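Local coordinates for porin (Acinetobacter baumannii AB307-0294, PDB 5DL7), which probably forms a monomeric beta-barrel channel of the OprD family through which small solutes, possibly including vanillate, cross the outer membrane, at residues P132-S137 with D196-L201; V180-I185 with A217-I222; R213-E218 with Q225-F230; R247-E252 with S301-D306. One frame throughout, in Å; residues are numbered along the deposited sequence.

Contact 1: residues P132-S137 with D196-L201; sequences PTIFSS and DSFYTL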
# COMPACT_ATOMS: atom_id res chain seq x y z
N PRO A 132 -2.98 -2.33 -9.38
CA PRO A 132 -2.19 -1.09 -9.44
C PRO A 132 -2.92 0.21 -9.63
O PRO A 132 -2.48 1.27 -9.26
CB PRO A 132 -1.26 -1.32 -10.68
CG PRO A 132 -1.39 -2.77 -10.94
CD PRO A 132 -2.65 -3.36 -10.36
N THR A 133 -4.18 0.13 -10.17
CA THR A 133 -5.05 1.28 -10.30
C THR A 133 -5.91 1.56 -9.02
O THR A 133 -6.50 2.59 -8.98
CB THR A 133 -5.99 1.04 -11.47
OG1 THR A 133 -6.55 -0.24 -11.38
CG2 THR A 133 -5.11 1.19 -12.80
N ILE A 134 -5.93 0.60 -8.10
CA ILE A 134 -6.78 0.69 -6.87
C ILE A 134 -6.25 -0.38 -5.94
O ILE A 134 -6.59 -1.54 -6.01
CB ILE A 134 -8.29 0.64 -7.17
CG1 ILE A 134 -9.13 0.78 -5.84
CG2 ILE A 134 -8.72 -0.54 -8.02
CD1 ILE A 134 -10.57 0.98 -5.99
N PHE A 135 -5.43 0.09 -5.02
CA PHE A 135 -4.80 -0.84 -4.10
C PHE A 135 -5.05 -0.40 -2.66
O PHE A 135 -4.60 0.62 -2.18
CB PHE A 135 -3.25 -0.84 -4.36
CG PHE A 135 -2.58 -2.06 -3.76
CD1 PHE A 135 -2.21 -2.02 -2.42
CD2 PHE A 135 -2.34 -3.17 -4.44
CE1 PHE A 135 -1.56 -3.09 -1.80
CE2 PHE A 135 -1.78 -4.32 -3.77
CZ PHE A 135 -1.44 -4.22 -2.47
N SER A 136 -5.84 -1.25 -1.97
CA SER A 136 -6.16 -0.91 -0.56
C SER A 136 -4.87 -0.76 0.27
O SER A 136 -4.03 -1.66 0.33
CB SER A 136 -6.91 -2.05 0.02
OG SER A 136 -6.86 -2.11 1.48
N SER A 137 -4.75 0.34 0.92
CA SER A 137 -3.60 0.51 1.82
C SER A 137 -3.63 -0.45 3.01
O SER A 137 -4.57 -0.47 3.80
CB SER A 137 -3.52 1.94 2.38
OG SER A 137 -2.44 2.08 3.26
N ASP A 196 -18.13 10.75 -7.68
CA ASP A 196 -18.99 9.72 -7.27
C ASP A 196 -18.75 8.34 -7.75
O ASP A 196 -19.61 7.45 -7.50
CB ASP A 196 -20.35 10.02 -7.47
CG ASP A 196 -20.64 10.34 -8.79
OD1 ASP A 196 -19.97 9.97 -9.70
OD2 ASP A 196 -21.57 11.22 -8.86
N SER A 197 -17.73 8.15 -8.58
CA SER A 197 -17.46 6.79 -8.98
C SER A 197 -16.09 6.59 -9.58
O SER A 197 -15.45 7.50 -10.04
CB SER A 197 -18.60 6.28 -9.84
OG SER A 197 -18.39 6.76 -11.12
N PHE A 198 -15.64 5.31 -9.52
CA PHE A 198 -14.35 4.90 -10.01
C PHE A 198 -14.62 3.51 -10.64
O PHE A 198 -15.29 2.65 -10.04
CB PHE A 198 -13.35 4.80 -8.91
CG PHE A 198 -12.01 4.22 -9.30
CD1 PHE A 198 -11.86 2.85 -9.17
CD2 PHE A 198 -10.96 4.93 -9.87
CE1 PHE A 198 -10.71 2.23 -9.66
CE2 PHE A 198 -9.72 4.31 -10.19
CZ PHE A 198 -9.60 2.94 -10.08
N TYR A 199 -14.02 3.29 -11.79
CA TYR A 199 -14.04 1.93 -12.33
C TYR A 199 -12.66 1.57 -12.91
O TYR A 199 -11.84 2.45 -13.30
CB TYR A 199 -15.07 1.75 -13.34
CG TYR A 199 -14.81 2.20 -14.67
CD1 TYR A 199 -14.23 1.37 -15.63
CD2 TYR A 199 -15.22 3.43 -15.13
CE1 TYR A 199 -13.79 1.85 -16.86
CE2 TYR A 199 -14.83 3.87 -16.43
CZ TYR A 199 -14.14 3.09 -17.29
OH TYR A 199 -13.71 3.61 -18.55
N THR A 200 -12.38 0.25 -12.84
CA THR A 200 -11.13 -0.25 -13.44
C THR A 200 -11.42 -1.67 -14.00
O THR A 200 -12.27 -2.38 -13.46
CB THR A 200 -9.92 -0.23 -12.47
OG1 THR A 200 -8.68 -0.46 -13.18
CG2 THR A 200 -10.12 -1.15 -11.37
N LEU A 201 -10.73 -1.98 -15.09
CA LEU A 201 -10.78 -3.35 -15.60
C LEU A 201 -9.45 -3.71 -16.30
O LEU A 201 -8.69 -2.90 -16.75
CB LEU A 201 -11.95 -3.53 -16.49
CG LEU A 201 -11.89 -3.03 -17.84
CD1 LEU A 201 -13.21 -3.43 -18.58
CD2 LEU A 201 -11.78 -1.51 -17.83
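Ile134 and Phe198 lie alongside each other, running in opposite senses, and Thr133 and Thr200 meet beside them through their hydroxyls. Followed outward, Ile134 touches the second segment through CB, CG2 and CD1. Its CB lies 3.8 Å from Phe198 CE1 and almost as near Phe198 CZ. The CG2 branch reaches both partners: Ile134 CG2 is 3.7 Å from Thr200 CG2 and also packs on Phe198 CE1. CG1 stands anti to the backbone N (chi1 -178°), and beyond it the terminal CD1 comes within 3.9 Å of Phe198 CD1. At the ring tip, Phe198 CZ approaches the backbone oxygen Thr133 O at 3.3 Å. Strand 198-206 belongs to the barrel wall, and Phe198 and Thr200 turn toward the chain that leaves strand 126-131 and folds inward, as the third extracellular loop does in OprD-family channels. The polar link is Thr133 OG1, which donates to Thr200 OG1 at 2.8 Å. Thr200 OG1 is hydrogen-bonded in turn to His216 O of the adjoining strand 210-219, so two bonds grip this buried hydroxyl. Its position, anti to the backbone N (chi1 -168°), leaves the Thr200 methyl on the Ile134 side. Val166 of strand 159-170 touches both Ile134 and Phe198, and Leu296 from another loop also packs on Ile134.

Contact 2: residues V180-I185 with A217-I222; sequences VGTDNI and AELKDI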
# COMPACT_ATOMS: atom_id res chain seq x y z
N VAL A 180 -15.13 8.54 -3.08
CA VAL A 180 -13.80 8.26 -3.66
C VAL A 180 -13.20 9.59 -4.23
O VAL A 180 -13.89 10.53 -4.56
CB VAL A 180 -13.86 7.14 -4.77
CG1 VAL A 180 -14.49 5.89 -4.17
CG2 VAL A 180 -14.82 7.53 -5.94
N GLY A 181 -11.92 9.61 -4.34
CA GLY A 181 -11.21 10.76 -4.84
C GLY A 181 -9.74 10.68 -4.69
O GLY A 181 -9.18 9.60 -4.68
N THR A 182 -9.08 11.83 -4.63
CA THR A 182 -7.63 11.97 -4.59
C THR A 182 -7.22 12.84 -3.44
O THR A 182 -7.99 13.73 -3.03
CB THR A 182 -7.03 12.66 -5.86
OG1 THR A 182 -7.77 13.90 -6.09
CG2 THR A 182 -7.27 11.81 -7.03
N ASP A 183 -6.03 12.61 -2.97
CA ASP A 183 -5.37 13.54 -2.06
C ASP A 183 -4.52 14.51 -2.95
O ASP A 183 -4.34 14.27 -4.20
CB ASP A 183 -4.44 12.79 -1.15
CG ASP A 183 -5.21 11.98 -0.07
OD1 ASP A 183 -6.21 12.45 0.38
OD2 ASP A 183 -4.67 10.93 0.26
N ASN A 184 -4.07 15.60 -2.31
CA ASN A 184 -3.17 16.53 -3.07
C ASN A 184 -1.83 16.47 -2.37
O ASN A 184 -1.64 17.03 -1.32
CB ASN A 184 -3.80 17.91 -3.09
CG ASN A 184 -3.18 18.80 -4.21
OD1 ASN A 184 -2.59 18.20 -5.14
ND2 ASN A 184 -3.30 20.07 -4.08
N ILE A 185 -0.91 15.75 -2.89
CA ILE A 185 0.40 15.51 -2.25
C ILE A 185 1.37 16.59 -2.76
O ILE A 185 1.50 16.71 -4.02
CB ILE A 185 0.88 14.12 -2.58
CG1 ILE A 185 -0.09 13.12 -1.89
CG2 ILE A 185 2.29 13.89 -2.10
CD1 ILE A 185 -0.01 11.83 -2.52
N ALA A 217 -8.37 2.47 -15.90
CA ALA A 217 -9.16 3.02 -14.79
C ALA A 217 -9.64 4.46 -15.16
O ALA A 217 -8.99 5.21 -15.89
CB ALA A 217 -8.40 3.14 -13.51
N GLU A 218 -10.80 4.77 -14.61
CA GLU A 218 -11.36 6.12 -14.68
C GLU A 218 -11.88 6.47 -13.30
O GLU A 218 -12.83 5.87 -12.82
CB GLU A 218 -12.40 6.26 -15.75
CG GLU A 218 -12.94 7.69 -15.79
CD GLU A 218 -14.07 7.85 -16.80
OE1 GLU A 218 -13.83 7.60 -17.94
OE2 GLU A 218 -15.19 8.02 -16.38
N LEU A 219 -11.36 7.61 -12.77
CA LEU A 219 -11.99 8.27 -11.57
C LEU A 219 -12.77 9.44 -12.14
O LEU A 219 -12.17 10.39 -12.72
CB LEU A 219 -10.87 8.76 -10.67
CG LEU A 219 -11.23 9.47 -9.40
CD1 LEU A 219 -12.04 8.54 -8.49
CD2 LEU A 219 -10.03 9.98 -8.67
N LYS A 220 -14.09 9.32 -12.03
CA LYS A 220 -15.04 10.14 -12.85
C LYS A 220 -14.74 11.64 -12.62
O LYS A 220 -14.63 12.10 -11.48
CB LYS A 220 -16.44 9.87 -12.42
CG LYS A 220 -17.44 10.65 -13.30
CD LYS A 220 -18.80 10.29 -12.83
CE LYS A 220 -19.91 11.09 -13.53
NZ LYS A 220 -20.89 11.16 -12.39
N ASP A 221 -14.52 12.40 -13.71
CA ASP A 221 -14.30 13.87 -13.72
C ASP A 221 -13.00 14.25 -13.08
O ASP A 221 -12.79 15.45 -12.77
CB ASP A 221 -15.54 14.52 -13.04
CG ASP A 221 -16.74 14.51 -13.88
OD1 ASP A 221 -16.67 14.75 -15.08
OD2 ASP A 221 -17.83 14.32 -13.29
N ILE A 222 -12.06 13.32 -12.87
CA ILE A 222 -10.78 13.56 -12.30
C ILE A 222 -9.65 13.09 -13.20
O ILE A 222 -8.94 13.88 -13.74
CB ILE A 222 -10.61 13.08 -10.85
CG1 ILE A 222 -11.75 13.72 -9.97
CG2 ILE A 222 -9.26 13.48 -10.34
CD1 ILE A 222 -11.68 13.27 -8.53
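Leu219 holds CG anti to its backbone N (chi1 180°), and a chi2 of 62° spreads its two methyls between Val180 and Thr182. In Thr182, chi1 of 51° puts the hydroxyl between the backbone N and the carbonyl carbon and leaves CG2 beside the N, where it meets the leucine. Thr182 CG2 is 3.7 Å from Leu219 CD2, the two side chains crossing at a slant. The other methyl, Leu219 CD1, lies 3.9 Å from Val180 CG2 as these side chains pass alongside, oppositely directed. Between them, Gly181 presents bare backbone: its carbonyl carbon C is 4.1 Å from Leu219 CD2. The long excursion between strands 159-170 and 198-206 thus lies against the end of the barrel hairpin 210-219/223-235. Residues 219-222 form the hairpin's type II turn, closed by Ile222 N donating to Leu219 O at 2.9 Å. Ile222 extends the apolar patch, its CG2 lying 4.2 Å from Thr182 CG2. No hydrogen bond joins the two segments. Val180 and Thr182 instead bond through their backbones to Thr195 and Ala193. The side chain of Ile222 is about 7 Å from that of Glu253, a calcium ligand, although the contact itself carries no metal-binding residue.

Contact 3: residues R213-E218 with Q225-F230; sequences RAYHAE and QQFLGF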
# COMPACT_ATOMS: atom_id res chain seq x y z
N ARG A 213 0.61 -7.70 -16.69
CA ARG A 213 -0.58 -7.13 -16.20
C ARG A 213 -0.84 -5.84 -17.04
O ARG A 213 0.08 -5.08 -17.42
CB ARG A 213 -0.45 -6.74 -14.77
CG ARG A 213 -0.15 -7.95 -13.86
CD ARG A 213 -0.31 -7.60 -12.42
NE ARG A 213 0.82 -6.72 -12.07
CZ ARG A 213 0.89 -5.94 -10.95
NH1 ARG A 213 -0.12 -5.93 -10.11
NH2 ARG A 213 1.99 -5.23 -10.58
N ALA A 214 -2.15 -5.59 -17.20
CA ALA A 214 -2.63 -4.40 -17.96
C ALA A 214 -3.98 -4.06 -17.33
O ALA A 214 -4.85 -4.87 -17.24
CB ALA A 214 -2.72 -4.63 -19.43
N TYR A 215 -4.15 -2.77 -17.03
CA TYR A 215 -5.43 -2.30 -16.52
C TYR A 215 -5.69 -0.88 -17.03
O TYR A 215 -4.78 -0.08 -17.31
CB TYR A 215 -5.46 -2.20 -14.96
CG TYR A 215 -5.30 -3.55 -14.30
CD1 TYR A 215 -6.34 -4.39 -14.10
CD2 TYR A 215 -3.98 -3.90 -13.94
CE1 TYR A 215 -6.13 -5.71 -13.62
CE2 TYR A 215 -3.77 -5.20 -13.42
CZ TYR A 215 -4.81 -6.03 -13.30
OH TYR A 215 -4.53 -7.28 -12.77
N HIS A 216 -6.94 -0.56 -17.14
CA HIS A 216 -7.48 0.78 -17.40
C HIS A 216 -8.40 1.21 -16.23
O HIS A 216 -9.12 0.40 -15.71
CB HIS A 216 -8.27 0.86 -18.76
CG HIS A 216 -9.10 2.11 -18.89
ND1 HIS A 216 -8.54 3.34 -19.19
CD2 HIS A 216 -10.40 2.35 -18.64
CE1 HIS A 216 -9.48 4.26 -19.16
NE2 HIS A 216 -10.62 3.69 -18.92
N ALA A 217 -8.37 2.47 -15.90
CA ALA A 217 -9.16 3.02 -14.79
C ALA A 217 -9.64 4.46 -15.16
O ALA A 217 -8.99 5.21 -15.89
CB ALA A 217 -8.40 3.14 -13.51
N GLU A 218 -10.80 4.77 -14.61
CA GLU A 218 -11.36 6.12 -14.68
C GLU A 218 -11.88 6.47 -13.30
O GLU A 218 -12.83 5.87 -12.82
CB GLU A 218 -12.40 6.26 -15.75
CG GLU A 218 -12.94 7.69 -15.79
CD GLU A 218 -14.07 7.85 -16.80
OE1 GLU A 218 -13.83 7.60 -17.94
OE2 GLU A 218 -15.19 8.02 -16.38
N GLN A 225 -6.47 6.52 -16.22
CA GLN A 225 -5.16 5.97 -15.97
C GLN A 225 -5.03 4.55 -16.61
O GLN A 225 -5.97 3.80 -16.43
CB GLN A 225 -4.81 6.00 -14.52
CG GLN A 225 -3.47 5.45 -14.13
CD GLN A 225 -3.28 5.62 -12.63
OE1 GLN A 225 -3.68 4.79 -11.82
NE2 GLN A 225 -2.66 6.77 -12.27
N GLN A 226 -3.95 4.35 -17.35
CA GLN A 226 -3.63 2.96 -17.73
C GLN A 226 -2.37 2.46 -17.09
O GLN A 226 -1.44 3.28 -16.69
CB GLN A 226 -3.40 2.94 -19.21
CG GLN A 226 -4.61 3.22 -20.08
CD GLN A 226 -4.92 4.73 -20.18
OE1 GLN A 226 -4.03 5.55 -20.34
NE2 GLN A 226 -6.16 5.03 -19.98
N PHE A 227 -2.29 1.19 -16.86
CA PHE A 227 -1.11 0.54 -16.26
C PHE A 227 -0.67 -0.58 -17.20
O PHE A 227 -1.53 -1.38 -17.62
CB PHE A 227 -1.51 -0.13 -14.93
CG PHE A 227 -0.41 -0.99 -14.30
CD1 PHE A 227 0.60 -0.35 -13.61
CD2 PHE A 227 -0.36 -2.31 -14.59
CE1 PHE A 227 1.60 -1.12 -13.05
CE2 PHE A 227 0.66 -3.12 -14.00
CZ PHE A 227 1.63 -2.50 -13.29
N LEU A 228 0.62 -0.71 -17.36
CA LEU A 228 1.19 -1.93 -17.95
C LEU A 228 2.34 -2.34 -17.04
O LEU A 228 3.08 -1.46 -16.57
CB LEU A 228 1.84 -1.64 -19.31
CG LEU A 228 0.81 -1.25 -20.38
CD1 LEU A 228 1.70 -0.89 -21.64
CD2 LEU A 228 -0.08 -2.44 -20.72
N GLY A 229 2.52 -3.61 -16.85
CA GLY A 229 3.63 -4.04 -15.93
C GLY A 229 3.98 -5.49 -16.11
O GLY A 229 3.19 -6.28 -16.64
N PHE A 230 5.16 -5.86 -15.60
CA PHE A 230 5.49 -7.28 -15.51
C PHE A 230 6.32 -7.46 -14.26
O PHE A 230 6.95 -6.55 -13.76
CB PHE A 230 6.18 -7.77 -16.73
CG PHE A 230 7.55 -7.23 -16.99
CD1 PHE A 230 8.66 -7.78 -16.36
CD2 PHE A 230 7.76 -6.19 -17.81
CE1 PHE A 230 9.92 -7.26 -16.56
CE2 PHE A 230 9.04 -5.67 -18.05
CZ PHE A 230 10.14 -6.24 -17.46
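His216 and Gln226, a non-hydrogen-bonded antiparallel pair, are joined instead through their side chains: Gln226 NE2 donates to His216 ND1 at 3.0 Å. The bond is fairly straight (160° at the hydrogen), and NE2 lies in the imidazole plane, with amide and ring only 6° apart. A bend at chi2 carries Gln226's amide back toward the histidine. The remaining polar ends are also occupied, Gln226 OE1 by Asn250 ND2 and His216 NE2 by Tyr199 OH. The backbones form the antiparallel beta hairpin of strands 210-219 and 223-235, a unit of the up-and-down barrel wall. Arg213, Tyr215 and Ala217 face Gly229, Phe227 and Gln225 in hydrogen-bonded pairs, with both N-H and C=O groups used. Phe227 N to Tyr215 O, at 2.8 Å, is representative, and Leu228 CA adds a CA-H...O contact to Arg213 O. On the face bearing Arg213, Tyr215 and Phe227, Phe227 CZ lies 3.9 Å from Arg213 NH2, over a guanidinium plane turned 71° from the ring. Tyr215 CD2 and Phe227 CD2 meet at 4.0 Å, and Pro132 of the inward-folded loop packs on all three residues. Gln225 NE2, on this side too, is held by Ser251 OG and Pro294 O. On the opposite face Ala214 CB touches Leu228 CD2 at 3.7 Å. Because ND1 accepts a hydrogen bond from the Gln226 amide, that nitrogen probably carries no proton and His216 is probably neutral here, and the chain Asn250-Gln226-His216-Tyr199 runs across four successive strands.

Contact 4: residues R247-E252 with S301-D306; sequences RFFNSE and SPVVLD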
# COMPACT_ATOMS: atom_id res chain seq x y z
N ARG A 247 6.81 -1.29 -13.65
CA ARG A 247 5.45 -0.67 -13.62
C ARG A 247 5.44 0.58 -14.42
O ARG A 247 6.33 1.46 -14.24
CB ARG A 247 5.01 -0.38 -12.19
CG ARG A 247 4.95 -1.64 -11.35
CD ARG A 247 4.44 -1.33 -9.92
NE ARG A 247 4.80 -2.51 -9.04
CZ ARG A 247 4.60 -2.63 -7.77
NH1 ARG A 247 4.07 -1.67 -7.09
NH2 ARG A 247 5.01 -3.73 -7.13
N PHE A 248 4.47 0.69 -15.33
CA PHE A 248 4.29 1.89 -16.12
C PHE A 248 2.88 2.39 -16.01
O PHE A 248 1.89 1.61 -16.12
CB PHE A 248 4.46 1.52 -17.59
CG PHE A 248 4.14 2.62 -18.53
CD1 PHE A 248 4.91 3.78 -18.57
CD2 PHE A 248 3.03 2.57 -19.34
CE1 PHE A 248 4.58 4.78 -19.56
CE2 PHE A 248 2.69 3.64 -20.26
CZ PHE A 248 3.46 4.70 -20.31
N PHE A 249 2.76 3.70 -15.71
CA PHE A 249 1.45 4.41 -15.63
C PHE A 249 1.37 5.49 -16.64
O PHE A 249 2.36 6.22 -16.84
CB PHE A 249 1.25 4.97 -14.15
CG PHE A 249 1.14 3.96 -13.09
CD1 PHE A 249 2.30 3.53 -12.50
CD2 PHE A 249 -0.05 3.53 -12.68
CE1 PHE A 249 2.31 2.59 -11.47
CE2 PHE A 249 -0.10 2.60 -11.60
CZ PHE A 249 1.08 2.14 -11.03
N ASN A 250 0.18 5.63 -17.16
CA ASN A 250 -0.18 6.74 -18.07
C ASN A 250 -1.47 7.35 -17.57
O ASN A 250 -2.47 6.68 -17.41
CB ASN A 250 -0.38 6.23 -19.54
CG ASN A 250 -0.69 7.32 -20.54
OD1 ASN A 250 0.16 8.22 -20.65
ND2 ASN A 250 -1.84 7.32 -21.17
N SER A 251 -1.40 8.70 -17.35
CA SER A 251 -2.54 9.38 -16.70
C SER A 251 -2.85 10.68 -17.39
O SER A 251 -1.93 11.43 -17.81
CB SER A 251 -2.30 9.66 -15.21
OG SER A 251 -1.86 8.50 -14.48
N GLU A 252 -4.12 10.98 -17.51
CA GLU A 252 -4.64 12.21 -18.17
C GLU A 252 -5.89 12.64 -17.46
O GLU A 252 -6.66 11.83 -16.99
CB GLU A 252 -4.87 11.96 -19.68
CG GLU A 252 -5.49 12.96 -20.45
CD GLU A 252 -5.73 12.61 -22.02
OE1 GLU A 252 -5.90 13.56 -22.77
OE2 GLU A 252 -5.60 11.50 -22.38
N SER A 301 1.60 5.70 -2.97
CA SER A 301 1.79 5.59 -4.46
C SER A 301 1.98 4.18 -4.92
O SER A 301 2.59 3.32 -4.21
CB SER A 301 3.09 6.40 -4.80
OG SER A 301 3.34 6.24 -6.21
N PRO A 302 1.42 3.82 -6.03
CA PRO A 302 1.46 2.47 -6.57
C PRO A 302 2.70 2.02 -7.31
O PRO A 302 2.76 0.92 -7.82
CB PRO A 302 0.22 2.40 -7.47
CG PRO A 302 0.25 3.75 -8.07
CD PRO A 302 0.51 4.67 -6.84
N VAL A 303 3.72 2.86 -7.27
CA VAL A 303 4.98 2.59 -7.99
C VAL A 303 5.82 1.58 -7.25
O VAL A 303 5.55 1.18 -6.14
CB VAL A 303 5.72 3.96 -8.15
CG1 VAL A 303 4.91 5.01 -8.90
CG2 VAL A 303 6.22 4.47 -6.84
N VAL A 304 6.87 1.12 -7.93
CA VAL A 304 7.55 -0.03 -7.40
C VAL A 304 8.24 0.19 -6.10
O VAL A 304 8.39 -0.71 -5.31
CB VAL A 304 8.49 -0.67 -8.47
CG1 VAL A 304 9.71 0.05 -8.62
CG2 VAL A 304 9.06 -2.01 -7.94
N LEU A 305 8.82 1.34 -5.96
CA LEU A 305 9.60 1.68 -4.70
C LEU A 305 8.60 2.20 -3.69
O LEU A 305 7.95 3.25 -3.92
CB LEU A 305 10.79 2.64 -4.99
CG LEU A 305 11.71 2.24 -6.08
CD1 LEU A 305 12.84 3.25 -6.18
CD2 LEU A 305 12.26 0.84 -5.72
N ASP A 306 8.32 1.48 -2.63
CA ASP A 306 7.26 1.84 -1.63
C ASP A 306 7.92 2.21 -0.29
O ASP A 306 7.95 1.52 0.69
CB ASP A 306 6.36 0.65 -1.37
CG ASP A 306 7.13 -0.62 -0.89
OD1 ASP A 306 8.48 -0.90 -1.19
OD2 ASP A 306 6.40 -1.49 -0.21
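Arg247 reaches across to the loop 301-306, its side chain stretched out as far as NE, and NH1 donates to Pro302 O at 3.0 Å. The acceptor lies in the guanidinium plane, whereas the donor stands 44° out of the carbonyl plane. Val303 O is only 3.3 Å from Arg247 NH1, but the angle is too poor for a bond. Val304 lies over one guanidinium face, its CA 3.9 Å from Arg247 CZ and set toward the rim. NH2 has a stronger partner, a salt bridge to Asp245 OD2 on the same strand. Two residues on, Phe249 points to the same loop, its CG anti to the carbonyl carbon (chi1 -64°). The tip atom Phe249 CZ meets Pro302 CG at 3.5 Å, and Phe249 CE1 has a looser contact with Val303 CG1 at 4.4 Å. Phe227 on the neighbouring strand packs edge-to-face with Phe249. The loop joins strands 278-288 and 318-327 and folds against the inner barrel wall, as the seventh extracellular loop does in OprD-family channels. The bond to Pro302 O and the apolar packing help hold the loop backbone, which Ser268 OG also grips at Val304 N, while Asp245 probably offsets the arginine's charge, leaving the guanidinium to hold a neutral peptide.

Overall arrangement
Contact 3 is barrel wall proper: a regular hairpin held by backbone bonds, with one face probably toward the lumen and the other on the surface. Contacts 1, 2 and 4 are buried and join loops, probably extracellular, to that wall, through few polar links or, in contact 2, none. Strand 210-219 serves contacts 2 and 3, which share Ala217 and Glu218, and it pairs with strand 198-206 of contact 1. Strand 223-235 of contact 3 pairs with the strand of contact 4, and the centres of contacts 3 and 4 lie about 9 Å apart. The two inward loops meet as well: Pro132 O of contact 1 packs 3.4 Å from Pro302 CB of contact 4.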